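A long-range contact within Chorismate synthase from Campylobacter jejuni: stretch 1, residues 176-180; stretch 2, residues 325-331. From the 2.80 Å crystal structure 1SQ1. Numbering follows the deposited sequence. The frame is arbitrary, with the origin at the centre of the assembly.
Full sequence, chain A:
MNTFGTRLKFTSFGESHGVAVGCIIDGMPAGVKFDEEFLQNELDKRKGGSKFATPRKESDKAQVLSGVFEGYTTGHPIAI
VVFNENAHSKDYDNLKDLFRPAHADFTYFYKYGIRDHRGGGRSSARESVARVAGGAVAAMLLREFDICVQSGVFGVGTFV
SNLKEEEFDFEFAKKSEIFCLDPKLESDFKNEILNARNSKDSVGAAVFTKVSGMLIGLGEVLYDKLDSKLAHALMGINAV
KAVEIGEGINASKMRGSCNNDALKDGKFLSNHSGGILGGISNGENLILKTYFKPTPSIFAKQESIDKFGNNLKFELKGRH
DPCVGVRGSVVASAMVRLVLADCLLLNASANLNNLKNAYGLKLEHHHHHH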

# COMPACT_ATOMS: atom_id res chain seq x y z
N SER A 176 18.60 23.58 -27.04
CA SER A 176 19.93 23.01 -26.82
C SER A 176 19.97 21.49 -26.94
O SER A 176 19.04 20.79 -26.51
CB SER A 176 20.46 23.38 -25.44
OG SER A 176 21.67 22.69 -25.18
N GLU A 177 21.06 20.98 -27.50
CA GLU A 177 21.23 19.55 -27.67
C GLU A 177 21.50 18.91 -26.33
O GLU A 177 21.41 17.69 -26.19
CB GLU A 177 22.40 19.25 -28.61
CG GLU A 177 22.49 20.17 -29.81
CD GLU A 177 23.44 21.35 -29.58
OE1 GLU A 177 23.30 22.05 -28.55
OE2 GLU A 177 24.33 21.57 -30.45
N ILE A 178 21.84 19.72 -25.34
CA ILE A 178 22.12 19.19 -24.01
C ILE A 178 21.25 19.81 -22.91
O ILE A 178 21.50 19.60 -21.72
CB ILE A 178 23.63 19.32 -23.65
CG1 ILE A 178 24.09 20.77 -23.80
CG2 ILE A 178 24.45 18.42 -24.55
CD1 ILE A 178 25.54 20.99 -23.38
N PHE A 179 20.24 20.56 -23.32
CA PHE A 179 19.31 21.20 -22.38
C PHE A 179 19.98 22.24 -21.49
O PHE A 179 19.53 22.49 -20.37
CB PHE A 179 18.62 20.14 -21.51
CG PHE A 179 18.07 18.98 -22.30
CD1 PHE A 179 18.55 17.68 -22.09
CD2 PHE A 179 17.08 19.18 -23.27
CE1 PHE A 179 18.06 16.61 -22.84
CE2 PHE A 179 16.60 18.11 -24.02
CZ PHE A 179 17.09 16.82 -23.81
N CYS A 180 21.04 22.86 -21.99
CA CYS A 180 21.77 23.89 -21.25
C CYS A 180 20.83 25.01 -20.80
O CYS A 180 19.97 25.44 -21.56
CB CYS A 180 22.88 24.46 -22.15
SG CYS A 180 23.89 25.76 -21.38
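Stretch 2, residues 325-331: GVRGSVV

Stretch 2 is helical and lies against a short irregular loop, stretch 1, whose first residue, Ser 176, is the first to leave helical geometry after a preceding helix. The loop is held in shape from within: the hydroxyl OG of Ser 176 accepts a hydrogen bond from N of Ile 178 at 3.0 Å and a weak one from N of Cys 180 at 3.3 Å. Phe 179 adopts a positive phi of 64°, and its CA-to-CB bond points toward the helix.

Gly 325 opens the stretch without touching the loop. Val 326 follows, and here the backbones come nearest, its CA lying 5.9 Å from CA of Ile 178. With chi1 in the t well, its CG1 is 3.7 Å from CD1 of Phe 179 and also 4.0 Å from CA of Ile 178, while CG2 is 4.1 Å from CB of Ile 178. A branched aliphatic side chain suits this place because it is compact yet can pack on two apolar residues at once. The CA-to-CB bond of Arg 327 points away from the loop, so its long charged side chain takes no part in the packing, and Gly 328 makes no contact.

One turn after Val 326, Ser 329 again points toward the loop. Its OG lies 3.4 Å from CD1 of Phe 179, yet its hydrogen bond runs back along the helix, from OG to O of Val 326 at 2.8 Å. A small hydroxyl residue thus meets its polar need locally while lying beside the aromatic ring. Val 330 is directed sideways, but its CG2 still comes within 3.6 Å of CE1 of Phe 179, adding a second valine methyl to the ring's surroundings. Val 331 is out of reach. No hydrogen bond joins the two stretches; the contact, burying 207 Å² in all, rests largely on apolar packing around Phe 179.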

# COMPACT_ATOMS: atom_id res chain seq x y z
N GLY A 325 23.75 12.64 -17.13
CA GLY A 325 22.97 13.68 -16.48
C GLY A 325 22.15 14.47 -17.49
O GLY A 325 21.23 15.20 -17.12
N VAL A 326 22.48 14.35 -18.77
CA VAL A 326 21.72 15.06 -19.79
C VAL A 326 20.42 14.31 -20.00
O VAL A 326 19.35 14.89 -19.83
CB VAL A 326 22.50 15.15 -21.12
CG1 VAL A 326 21.57 15.61 -22.24
CG2 VAL A 326 23.64 16.15 -20.98
N ARG A 327 20.51 13.03 -20.35
CA ARG A 327 19.32 12.19 -20.54
C ARG A 327 18.56 12.19 -19.21
O ARG A 327 17.33 12.21 -19.18
CB ARG A 327 19.72 10.75 -20.92
CG ARG A 327 18.56 9.79 -21.19
CD ARG A 327 19.03 8.33 -21.49
NE ARG A 327 18.89 7.42 -20.33
CZ ARG A 327 19.08 6.09 -20.36
NH1 ARG A 327 19.41 5.48 -21.49
NH2 ARG A 327 18.91 5.36 -19.26
N GLY A 328 19.31 12.21 -18.12
CA GLY A 328 18.70 12.20 -16.80
C GLY A 328 17.79 13.37 -16.51
O GLY A 328 16.86 13.26 -15.71
N SER A 329 18.07 14.51 -17.13
CA SER A 329 17.24 15.69 -16.90
C SER A 329 15.84 15.40 -17.44
O SER A 329 14.85 15.80 -16.84
CB SER A 329 17.81 16.91 -17.60
OG SER A 329 17.54 16.85 -18.99
N VAL A 330 15.78 14.70 -18.57
CA VAL A 330 14.49 14.36 -19.18
C VAL A 330 13.68 13.43 -18.26
O VAL A 330 12.46 13.51 -18.19
CB VAL A 330 14.66 13.64 -20.56
CG1 VAL A 330 13.29 13.42 -21.19
CG2 VAL A 330 15.55 14.45 -21.48
N VAL A 331 14.39 12.55 -17.56
CA VAL A 331 13.75 11.61 -16.64
C VAL A 331 13.36 12.32 -15.35
O VAL A 331 12.29 12.05 -14.79
CB VAL A 331 14.68 10.43 -16.32
CG1 VAL A 331 14.05 9.53 -15.28
CG2 VAL A 331 14.97 9.65 -17.59